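Local structure of ebony (Drosophila melanogaster, 6DYR) at residues A[77-82]-A[121-126]; A[158-163]-A[206-211]; A[30-35]-A[91-96]. The protein probably joins carrier-bound beta-alanine to amines such as histamine, this chain being its C-terminal amine-selecting domain, which follows the adenylation and carrier domains. All coordinates share one frame; numbering follows the deposited sequence.

Contact 1. Residues A[77-82]-A[121-126]; sequences LNFDAR and HSFMMG. With HJD (N-[2-(1H-imidazol-5-yl)ethyl]-beta-alaninamide), chain B.
Leu77 faces two residues at once, Phe123 and Met124, and this pairing is a classic beta bulge between the antiparallel strands 71-80 and 119-127. Such a bulge in the fourth strand is a hallmark of the GNAT fold, whose strand order this domain shares. Toward the C-terminal side of strand 71-80, Phe79 and His121 form a hydrogen-bonded pair: Phe79 N bonds to His121 O, and His121 N to Phe79 O at 2.6 Å. At the bulge itself Leu77 O receives only weak bonds, from Met124 N and Phe123 N, while Leu77 N keeps a good one to Met124 O at 2.8 Å.

The side chain to follow is that of Phe123. Its CB lies over one face of the His121 imidazole, near the rim; His121 NE2 is taken by Glu104 OE1 of helix 93-111. CG is placed between the backbone N and the carbonyl carbon (chi1 74°), which swings the ring back across the neighbouring strand. CD1 then comes within 3.1 Å of Leu77 O, and CE1 reaches Phe79 CD2 at 3.3 Å. At the tip, CZ rests 3.5 Å from Leu77 CB. The rings of Phe79 and Phe123 are nearly parallel, planes 16° apart, but slid so far that they hardly overlap, with centroids 5.4 Å apart. Leu77 and Met124 run side by side in the same direction; both reach helix 14-25, and Leu77 also helix 42-57.

On the other face of the sheet, Asn78 OD1 packs against Ser122 CA and CB, while its ND2 is bonded to Leu60 O. Just past the bulge the backbone turns to the ligand: Met125 N makes a weak, bent bond to the amide oxygen O1 of HJD, 2.9 Å long with 123° at the hydrogen.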
loop_
_atom_site.group_PDB
_atom_site.type_symbol
_atom_site.label_atom_id
_atom_site.label_comp_id
_atom_site.label_asym_id
_atom_site.label_seq_id
_atom_site.Cartn_x
_atom_site.Cartn_y
_atom_site.Cartn_z
ATOM N N LEU A 77 5.108 2.636 -2.473
ATOM C CA LEU A 77 5.925 2.731 -1.273
ATOM C C LEU A 77 6.170 1.326 -0.739
ATOM O O LEU A 77 5.221 0.603 -0.417
ATOM C CB LEU A 77 5.238 3.607 -0.228
ATOM C CG LEU A 77 4.678 4.928 -0.767
ATOM C CD1 LEU A 77 4.112 5.772 0.361
ATOM C CD2 LEU A 77 5.741 5.699 -1.537
ATOM N N ASN A 78 7.439 0.938 -0.659
ATOM C CA ASN A 78 7.816 -0.408 -0.262
ATOM C C ASN A 78 8.782 -0.356 0.909
ATOM O O ASN A 78 9.612 0.550 1.013
ATOM C CB ASN A 78 8.470 -1.179 -1.412
ATOM C CG ASN A 78 7.636 -1.162 -2.669
ATOM O OD1 ASN A 78 6.537 -1.714 -2.703
ATOM N ND2 ASN A 78 8.158 -0.536 -3.719
ATOM N N PHE A 79 8.662 -1.347 1.787
ATOM C CA PHE A 79 9.625 -1.587 2.849
ATOM C C PHE A 79 9.931 -3.074 2.910
ATOM O O PHE A 79 9.145 -3.908 2.455
ATOM C CB PHE A 79 9.111 -1.130 4.220
ATOM C CG PHE A 79 9.328 0.326 4.505
ATOM C CD1 PHE A 79 10.606 0.859 4.546
ATOM C CD2 PHE A 79 8.253 1.155 4.772
ATOM C CE1 PHE A 79 10.801 2.200 4.820
ATOM C CE2 PHE A 79 8.441 2.490 5.049
ATOM C CZ PHE A 79 9.715 3.015 5.076
ATOM N N ASP A 80 11.091 -3.397 3.471
ATOM C CA ASP A 80 11.317 -4.746 3.966
ATOM C C ASP A 80 10.327 -5.009 5.090
ATOM O O ASP A 80 10.251 -4.235 6.050
ATOM C CB ASP A 80 12.761 -4.892 4.457
ATOM C CG ASP A 80 13.127 -6.329 4.831
ATOM O OD1 ASP A 80 12.227 -7.152 5.102
ATOM O OD2 ASP A 80 14.338 -6.631 4.866
ATOM N N ALA A 81 9.546 -6.084 4.960
ATOM C CA ALA A 81 8.493 -6.344 5.936
ATOM C C ALA A 81 9.053 -6.539 7.339
ATOM O O ALA A 81 8.380 -6.215 8.324
ATOM C CB ALA A 81 7.676 -7.564 5.519
ATOM N N ARG A 82 10.274 -7.061 7.450
ATOM C CA ARG A 82 10.931 -7.255 8.734
ATOM C C ARG A 82 11.883 -6.113 9.074
ATOM O O ARG A 82 12.761 -6.276 9.929
ATOM C CB ARG A 82 11.675 -8.590 8.745
ATOM C CG ARG A 82 10.814 -9.760 8.302
ATOM C CD ARG A 82 11.468 -11.094 8.622
ATOM N NE ARG A 82 10.657 -12.225 8.180
ATOM C CZ ARG A 82 9.536 -12.618 8.779
ATOM N NH1 ARG A 82 8.860 -13.658 8.312
ATOM N NH2 ARG A 82 9.084 -11.963 9.838
ATOM N N HIS A 121 7.595 -5.741 1.382
ATOM C CA HIS A 121 6.247 -5.324 1.761
ATOM C C HIS A 121 5.848 -4.156 0.873
ATOM O O HIS A 121 6.315 -3.030 1.059
ATOM C CB HIS A 121 6.183 -4.944 3.237
ATOM C CG HIS A 121 4.789 -4.783 3.761
ATOM N ND1 HIS A 121 4.494 -4.023 4.873
ATOM C CD2 HIS A 121 3.611 -5.291 3.330
ATOM C CE1 HIS A 121 3.193 -4.067 5.102
ATOM N NE2 HIS A 121 2.634 -4.829 4.180
ATOM N N SER A 122 4.996 -4.429 -0.113
ATOM C CA SER A 122 4.368 -3.369 -0.900
ATOM C C SER A 122 3.177 -2.864 -0.096
ATOM O O SER A 122 2.029 -3.261 -0.303
ATOM C CB SER A 122 3.958 -3.882 -2.275
ATOM O OG SER A 122 3.172 -2.928 -2.963
ATOM N N PHE A 123 3.463 -1.976 0.856
ATOM C CA PHE A 123 2.448 -1.579 1.821
ATOM C C PHE A 123 1.553 -0.450 1.327
ATOM O O PHE A 123 0.442 -0.292 1.848
ATOM C CB PHE A 123 3.099 -1.178 3.152
ATOM C CG PHE A 123 3.781 0.159 3.122
ATOM C CD1 PHE A 123 5.082 0.274 2.669
ATOM C CD2 PHE A 123 3.125 1.299 3.563
ATOM C CE1 PHE A 123 5.715 1.505 2.641
ATOM C CE2 PHE A 123 3.753 2.533 3.538
ATOM C CZ PHE A 123 5.050 2.635 3.081
ATOM N N MET A 124 1.987 0.328 0.340
ATOM C CA MET A 124 1.157 1.423 -0.142
ATOM C C MET A 124 1.392 1.630 -1.630
ATOM O O MET A 124 2.531 1.587 -2.102
ATOM C CB MET A 124 1.436 2.717 0.633
ATOM C CG MET A 124 0.204 3.590 0.838
ATOM S SD MET A 124 0.335 4.705 2.252
ATOM C CE MET A 124 0.293 3.550 3.620
ATOM N N MET A 125 0.302 1.847 -2.360
ATOM C CA MET A 125 0.340 2.081 -3.796
ATOM C C MET A 125 -0.763 3.068 -4.144
ATOM O O MET A 125 -1.919 2.862 -3.766
ATOM C CB MET A 125 0.165 0.768 -4.570
ATOM C CG MET A 125 0.394 0.874 -6.063
ATOM S SD MET A 125 0.507 -0.740 -6.865
ATOM C CE MET A 125 2.045 -1.366 -6.194
ATOM N N GLY A 126 -0.405 4.143 -4.842
ATOM C CA GLY A 126 -1.365 5.176 -5.172
ATOM C C GLY A 126 -1.143 5.712 -6.570
ATOM O O GLY A 126 -0.059 5.594 -7.149
HETATM N N1 HJD B . -3.171 0.971 3.937
HETATM C C2 HJD B . -4.061 0.369 3.083
HETATM N N3 HJD B . -2.439 -1.345 0.144
HETATM C C4 HJD B . -3.684 -0.781 2.210
HETATM N N4 HJD B . -0.522 -3.762 -3.408
HETATM C C5 HJD B . -3.144 -0.308 0.875
HETATM C C6 HJD B . -1.746 -1.089 -0.970
HETATM C C1 HJD B . -5.228 1.052 3.230
HETATM C C3 HJD B . -3.812 1.963 4.562
HETATM C C7 HJD B . -0.888 -2.208 -1.517
HETATM C C8 HJD B . -1.287 -2.617 -2.920
HETATM N N2 HJD B . -5.061 2.050 4.165
HETATM O O1 HJD B . -1.775 0.013 -1.513
#

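Contact 2. Residues A[158-163]-A[206-211]; sequences GIFTTN and AIVHWK. With HJD (N-[2-(1H-imidazol-5-yl)ethyl]-beta-alaninamide), chain B.
Thr161 O is gripped twice from strand 206-211: His209 N bonds to it at 2.6 Å, almost in line with the carbonyl, and the CA-H of Val208 adds a softer contact. This is the middle rung of a regular antiparallel ladder in the GNAT-like sheet, flanked by the Ile159-Lys211 and Asn163-Ile207 pairs. It joins strand 158-163 to strand 205-212, which lies next to the outermost strand 178-184.

On the face of Phe160 and Val208, helix 93-111 packs down. Phe160 CE1 meets Val208 CG1 at 3.4 Å, while Phe160 CB sits at the edge of the Trp210 indole. The indole reaches across to the start of strand 158-163, its CH2 3.5 Å from Gly158 CA.

The face of Thr161, Asn163 and His209 carries the polar groups, beside Ile159 and Ile207. Asn163, with CG beside its backbone N (chi1 -74°), extends ND2 to His209 ND1 at 2.8 Å, in the amide plane but tilted from the imidazole plane. That fixes the amide's rotation, leaving OD1 a weak bond from HJD N4. Thr161 OG1, also bonded to Ser122 O, accepts from N4 at 3.0 Å, and Thr162 O from HJD N3 (3.2 Å, 161°). Oxygen acceptors thus meet both amino group and amide NH, consistent with recognition of the beta-alanyl end.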
loop_
_atom_site.group_PDB
_atom_site.type_symbol
_atom_site.label_atom_id
_atom_site.label_comp_id
_atom_site.label_asym_id
_atom_site.label_seq_id
_atom_site.Cartn_x
_atom_site.Cartn_y
_atom_site.Cartn_z
ATOM N N GLY A 158 9.994 -12.663 -2.118
ATOM C CA GLY A 158 8.648 -12.501 -2.634
ATOM C C GLY A 158 8.090 -11.152 -2.250
ATOM O O GLY A 158 8.672 -10.414 -1.450
ATOM N N ILE A 159 6.940 -10.841 -2.840
ATOM C CA ILE A 159 6.231 -9.590 -2.609
ATOM C C ILE A 159 5.044 -9.881 -1.704
ATOM O O ILE A 159 4.310 -10.852 -1.921
ATOM C CB ILE A 159 5.780 -8.946 -3.931
ATOM C CG1 ILE A 159 6.997 -8.591 -4.784
ATOM C CG2 ILE A 159 4.928 -7.713 -3.669
ATOM C CD1 ILE A 159 6.647 -8.013 -6.137
ATOM N N PHE A 160 4.856 -9.033 -0.695
ATOM C CA PHE A 160 3.862 -9.227 0.351
ATOM C C PHE A 160 3.037 -7.958 0.470
ATOM O O PHE A 160 3.598 -6.861 0.556
ATOM C CB PHE A 160 4.557 -9.551 1.674
ATOM C CG PHE A 160 3.629 -9.873 2.810
ATOM C CD1 PHE A 160 2.774 -10.959 2.742
ATOM C CD2 PHE A 160 3.657 -9.117 3.971
ATOM C CE1 PHE A 160 1.942 -11.269 3.804
ATOM C CE2 PHE A 160 2.831 -9.423 5.035
ATOM C CZ PHE A 160 1.970 -10.499 4.951
ATOM N N THR A 161 1.715 -8.099 0.464
ATOM C CA THR A 161 0.863 -6.923 0.524
ATOM C C THR A 161 -0.534 -7.324 0.968
ATOM O O THR A 161 -0.960 -8.466 0.774
ATOM C CB THR A 161 0.794 -6.204 -0.828
ATOM O OG1 THR A 161 -0.040 -5.049 -0.706
ATOM C CG2 THR A 161 0.217 -7.119 -1.900
ATOM N N THR A 162 -1.237 -6.368 1.564
ATOM C CA THR A 162 -2.651 -6.501 1.885
ATOM C C THR A 162 -3.429 -5.571 0.968
ATOM O O THR A 162 -3.224 -4.352 0.995
ATOM C CB THR A 162 -2.921 -6.167 3.350
ATOM O OG1 THR A 162 -2.228 -7.104 4.175
ATOM C CG2 THR A 162 -4.406 -6.250 3.656
ATOM N N ASN A 163 -4.303 -6.144 0.150
ATOM C CA ASN A 163 -5.062 -5.387 -0.834
ATOM C C ASN A 163 -6.462 -5.131 -0.296
ATOM O O ASN A 163 -7.187 -6.074 0.044
ATOM C CB ASN A 163 -5.098 -6.127 -2.169
ATOM C CG ASN A 163 -3.771 -6.060 -2.890
ATOM O OD1 ASN A 163 -3.192 -4.987 -3.031
ATOM N ND2 ASN A 163 -3.268 -7.206 -3.324
ATOM N N ALA A 206 -10.374 -7.672 3.080
ATOM C CA ALA A 206 -8.970 -7.283 3.168
ATOM C C ALA A 206 -8.176 -8.546 2.864
ATOM O O ALA A 206 -8.066 -9.439 3.711
ATOM C CB ALA A 206 -8.621 -6.712 4.538
ATOM N N ILE A 207 -7.652 -8.638 1.649
ATOM C CA ILE A 207 -6.976 -9.843 1.191
ATOM C C ILE A 207 -5.474 -9.646 1.329
ATOM O O ILE A 207 -4.911 -8.669 0.819
ATOM C CB ILE A 207 -7.363 -10.194 -0.251
ATOM C CG1 ILE A 207 -8.890 -10.255 -0.384
ATOM C CG2 ILE A 207 -6.737 -11.521 -0.640
ATOM C CD1 ILE A 207 -9.381 -10.637 -1.771
ATOM N N VAL A 208 -4.833 -10.574 2.031
ATOM C CA VAL A 208 -3.386 -10.583 2.192
ATOM C C VAL A 208 -2.799 -11.388 1.045
ATOM O O VAL A 208 -3.091 -12.580 0.900
ATOM C CB VAL A 208 -2.985 -11.179 3.549
ATOM C CG1 VAL A 208 -1.490 -11.394 3.616
ATOM C CG2 VAL A 208 -3.453 -10.281 4.677
ATOM N N HIS A 209 -1.981 -10.744 0.223
ATOM C CA HIS A 209 -1.427 -11.395 -0.950
ATOM C C HIS A 209 0.070 -11.612 -0.790
ATOM O O HIS A 209 0.741 -10.955 0.011
ATOM C CB HIS A 209 -1.716 -10.588 -2.217
ATOM C CG HIS A 209 -3.078 -10.834 -2.787
ATOM N ND1 HIS A 209 -4.074 -9.882 -2.778
ATOM C CD2 HIS A 209 -3.613 -11.931 -3.374
ATOM C CE1 HIS A 209 -5.159 -10.376 -3.348
ATOM N NE2 HIS A 209 -4.906 -11.619 -3.714
ATOM N N TRP A 210 0.578 -12.559 -1.574
ATOM C CA TRP A 210 1.978 -12.954 -1.523
ATOM C C TRP A 210 2.302 -13.708 -2.801
ATOM O O TRP A 210 1.608 -14.671 -3.144
ATOM C CB TRP A 210 2.256 -13.820 -0.286
ATOM C CG TRP A 210 3.545 -14.602 -0.326
ATOM C CD1 TRP A 210 3.689 -15.922 -0.642
ATOM C CD2 TRP A 210 4.861 -14.117 -0.022
ATOM N NE1 TRP A 210 5.011 -16.289 -0.559
ATOM C CE2 TRP A 210 5.751 -15.200 -0.180
ATOM C CE3 TRP A 210 5.374 -12.876 0.369
ATOM C CZ2 TRP A 210 7.124 -15.077 0.036
ATOM C CZ3 TRP A 210 6.737 -12.757 0.584
ATOM C CH2 TRP A 210 7.596 -13.851 0.418
ATOM N N LYS A 211 3.330 -13.256 -3.511
ATOM C CA LYS A 211 3.839 -13.963 -4.677
ATOM C C LYS A 211 5.345 -14.105 -4.549
ATOM O O LYS A 211 6.047 -13.112 -4.339
ATOM C CB LYS A 211 3.495 -13.240 -5.983
ATOM C CG LYS A 211 4.188 -13.847 -7.192
ATOM C CD LYS A 211 3.524 -13.454 -8.494
ATOM C CE LYS A 211 3.697 -11.985 -8.788
ATOM N NZ LYS A 211 3.033 -11.637 -10.075
HETATM N N1 HJD B . -3.171 0.971 3.937
HETATM C C2 HJD B . -4.061 0.369 3.083
HETATM N N3 HJD B . -2.439 -1.345 0.144
HETATM C C4 HJD B . -3.684 -0.781 2.210
HETATM N N4 HJD B . -0.522 -3.762 -3.408
HETATM C C5 HJD B . -3.144 -0.308 0.875
HETATM C C6 HJD B . -1.746 -1.089 -0.970
HETATM C C1 HJD B . -5.228 1.052 3.230
HETATM C C3 HJD B . -3.812 1.963 4.562
HETATM C C7 HJD B . -0.888 -2.208 -1.517
HETATM C C8 HJD B . -1.287 -2.617 -2.920
HETATM N N2 HJD B . -5.061 2.050 4.165
HETATM O O1 HJD B . -1.775 0.013 -1.513
#

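Contact 3. Residues A[30-35]-A[91-96]; sequences DLEQWL and SKLLIV. With HJD (N-[2-(1H-imidazol-5-yl)ethyl]-beta-alaninamide), chain B.
Glu32 carries a buried carboxylate into a largely aliphatic contact, where no hydrogen bond links segments 30-35 and 91-96. Its chain bends at chi2 (74°), turning the carboxylate toward the ligand. On the way CG packs against Leu93 CD2 at 3.6 Å, the two side chains crossing at about a right angle. The carboxylate carbon CD lies 4.0 Å from Val96 CG2, and OE1 ends 2.9 Å from the imidazole nitrogen N2 of HJD. This closeness is consistent with a part for Glu32 in recognising the imidazole, though the distance alone does not establish a bond. Replacing Glu32 with an alanine removes the carboxylate, which would probably leave N2 without its acidic neighbour and open a gap beside Leu93 CD2.

Val96 uses both its branches. CG1, anti to the backbone N (chi1 162°), touches the imidazole at N2 and C3, each 3.5 Å away. CG2 turns instead to the loop and meets Leu35 CD1 at 3.6 Å.

Leu35 is the main apolar link. Its CD1 also lies 3.3 Å from Lys92 O, just ahead of helix 93-111, while CD2 only brushes Ile95 CD1. Leu31 CB gives a looser touch to Val96 CG2. Ser91 OG meets Leu93 N in a weak capping bond.

The short 3-10 turn at 32-34, in the loop between helices 14-25 and 42-57, thus leans on the N-terminal end of helix 93-111. Leu93 continues onto Asp43, Tyr44 and Ile47 of helix 42-57, and Leu31 reaches Phe99 and Leu100 farther along helix 93-111.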
loop_
_atom_site.group_PDB
_atom_site.type_symbol
_atom_site.label_atom_id
_atom_site.label_comp_id
_atom_site.label_asym_id
_atom_site.label_seq_id
_atom_site.Cartn_x
_atom_site.Cartn_y
_atom_site.Cartn_z
ATOM N N ASP A 30 -11.170 2.277 0.987
ATOM C CA ASP A 30 -12.190 1.298 1.341
ATOM C C ASP A 30 -12.255 1.065 2.845
ATOM O O ASP A 30 -13.314 0.702 3.367
ATOM C CB ASP A 30 -11.922 -0.014 0.606
ATOM C CG ASP A 30 -11.664 0.193 -0.875
ATOM O OD1 ASP A 30 -10.636 0.818 -1.220
ATOM O OD2 ASP A 30 -12.492 -0.263 -1.696
ATOM N N LEU A 31 -11.144 1.256 3.553
ATOM C CA LEU A 31 -11.134 1.109 5.004
ATOM C C LEU A 31 -11.393 2.430 5.717
ATOM O O LEU A 31 -12.118 2.461 6.719
ATOM C CB LEU A 31 -9.798 0.526 5.467
ATOM C CG LEU A 31 -9.528 -0.950 5.175
ATOM C CD1 LEU A 31 -8.195 -1.362 5.779
ATOM C CD2 LEU A 31 -10.650 -1.818 5.717
ATOM N N GLU A 32 -10.818 3.524 5.211
ATOM C CA GLU A 32 -10.925 4.824 5.865
ATOM C C GLU A 32 -12.325 5.415 5.770
ATOM O O GLU A 32 -12.683 6.254 6.605
ATOM C CB GLU A 32 -9.910 5.800 5.259
ATOM C CG GLU A 32 -8.467 5.577 5.698
ATOM C CD GLU A 32 -7.800 4.365 5.060
ATOM O OE1 GLU A 32 -6.556 4.280 5.123
ATOM O OE2 GLU A 32 -8.503 3.496 4.502
ATOM N N GLN A 33 -13.116 5.012 4.771
ATOM C CA GLN A 33 -14.463 5.556 4.631
ATOM C C GLN A 33 -15.337 5.206 5.828
ATOM O O GLN A 33 -16.288 5.932 6.137
ATOM C CB GLN A 33 -15.106 5.043 3.345
ATOM C CG GLN A 33 -15.262 3.532 3.311
ATOM C CD GLN A 33 -15.886 3.028 2.027
ATOM O OE1 GLN A 33 -15.607 1.910 1.589
ATOM N NE2 GLN A 33 -16.736 3.846 1.419
ATOM N N TRP A 34 -15.031 4.109 6.512
ATOM C CA TRP A 34 -15.835 3.662 7.638
ATOM C C TRP A 34 -15.395 4.272 8.961
ATOM O O TRP A 34 -16.125 4.157 9.951
ATOM C CB TRP A 34 -15.802 2.133 7.719
ATOM C CG TRP A 34 -16.149 1.509 6.407
ATOM C CD1 TRP A 34 -15.318 0.813 5.582
ATOM C CD2 TRP A 34 -17.418 1.564 5.747
ATOM N NE1 TRP A 34 -15.996 0.416 4.452
ATOM C CE2 TRP A 34 -17.287 0.866 4.531
ATOM C CE3 TRP A 34 -18.656 2.127 6.071
ATOM C CZ2 TRP A 34 -18.347 0.717 3.641
ATOM C CZ3 TRP A 34 -19.704 1.978 5.188
ATOM C CH2 TRP A 34 -19.544 1.280 3.987
ATOM N N LEU A 35 -14.234 4.921 8.997
ATOM C CA LEU A 35 -13.789 5.668 10.162
ATOM C C LEU A 35 -14.257 7.118 10.137
ATOM O O LEU A 35 -13.772 7.926 10.932
ATOM C CB LEU A 35 -12.262 5.619 10.270
ATOM C CG LEU A 35 -11.641 4.224 10.356
ATOM C CD1 LEU A 35 -10.125 4.313 10.411
ATOM C CD2 LEU A 35 -12.180 3.470 11.558
ATOM N N SER A 91 -3.562 9.128 15.154
ATOM C CA SER A 91 -4.802 9.441 14.461
ATOM C C SER A 91 -5.648 8.176 14.395
ATOM O O SER A 91 -5.219 7.096 14.811
ATOM C CB SER A 91 -4.537 9.996 13.056
ATOM O OG SER A 91 -3.961 9.010 12.213
ATOM N N LYS A 92 -6.863 8.310 13.863
ATOM C CA LYS A 92 -7.714 7.138 13.713
ATOM C C LYS A 92 -7.191 6.168 12.662
ATOM O O LYS A 92 -7.727 5.062 12.547
ATOM C CB LYS A 92 -9.146 7.561 13.382
ATOM C CG LYS A 92 -9.930 8.056 14.592
ATOM C CD LYS A 92 -10.004 6.983 15.675
ATOM C CE LYS A 92 -10.807 7.453 16.881
ATOM N NZ LYS A 92 -11.032 6.364 17.878
ATOM N N LEU A 93 -6.163 6.552 11.902
ATOM C CA LEU A 93 -5.476 5.625 11.011
ATOM C C LEU A 93 -4.728 4.534 11.762
ATOM O O LEU A 93 -4.313 3.552 11.138
ATOM C CB LEU A 93 -4.492 6.377 10.112
ATOM C CG LEU A 93 -5.066 7.316 9.053
ATOM C CD1 LEU A 93 -3.931 7.896 8.224
ATOM C CD2 LEU A 93 -6.061 6.580 8.179
ATOM N N LEU A 94 -4.525 4.691 13.073
ATOM C CA LEU A 94 -3.917 3.625 13.861
ATOM C C LEU A 94 -4.755 2.354 13.797
ATOM O O LEU A 94 -4.213 1.244 13.754
ATOM C CB LEU A 94 -3.741 4.081 15.310
ATOM C CG LEU A 94 -3.283 3.027 16.325
ATOM C CD1 LEU A 94 -1.897 2.504 15.973
ATOM C CD2 LEU A 94 -3.314 3.588 17.743
ATOM N N ILE A 95 -6.081 2.500 13.786
ATOM C CA ILE A 95 -6.957 1.342 13.661
ATOM C C ILE A 95 -6.734 0.652 12.323
ATOM O O ILE A 95 -6.731 -0.582 12.237
ATOM C CB ILE A 95 -8.427 1.765 13.839
ATOM C CG1 ILE A 95 -8.636 2.397 15.218
ATOM C CG2 ILE A 95 -9.348 0.574 13.637
ATOM C CD1 ILE A 95 -10.023 2.964 15.433
ATOM N N VAL A 96 -6.538 1.436 11.259
ATOM C CA VAL A 96 -6.285 0.860 9.941
ATOM C C VAL A 96 -5.011 0.026 9.962
ATOM O O VAL A 96 -4.999 -1.134 9.536
ATOM C CB VAL A 96 -6.215 1.965 8.872
ATOM C CG1 VAL A 96 -5.538 1.443 7.615
ATOM C CG2 VAL A 96 -7.607 2.472 8.538
HETATM N N1 HJD B . -3.171 0.971 3.937
HETATM C C2 HJD B . -4.061 0.369 3.083
HETATM N N3 HJD B . -2.439 -1.345 0.144
HETATM C C4 HJD B . -3.684 -0.781 2.210
HETATM N N4 HJD B . -0.522 -3.762 -3.408
HETATM C C5 HJD B . -3.144 -0.308 0.875
HETATM C C6 HJD B . -1.746 -1.089 -0.970
HETATM C C1 HJD B . -5.228 1.052 3.230
HETATM C C3 HJD B . -3.812 1.963 4.562
HETATM C C7 HJD B . -0.888 -2.208 -1.517
HETATM C C8 HJD B . -1.287 -2.617 -2.920
HETATM N N2 HJD B . -5.061 2.050 4.165
HETATM O O1 HJD B . -1.775 0.013 -1.513
#

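In the fold
All three contacts touch the same ligand, beta-alanyl histamine. Contacts 1 and 2 have centres about 10 Å apart and meet directly, since strands 119-127 and 158-163 are parallel neighbours: Ser122 N lies 2.9 Å from Phe160 O, a probable hydrogen bond. Beyond this point the two strands part, and the ligand runs in the cleft, the splay that in GNAT acetyltransferases takes the pantetheine arm of acetyl-CoA. Contact 3 stands at its imidazole end, with centres about 18 Å from contact 1 and about 19 Å from contact 2. It touches neither, its nearest atoms being about 7 and 5 Å away, so the ligand bridges the sheet and the helix-loop wall.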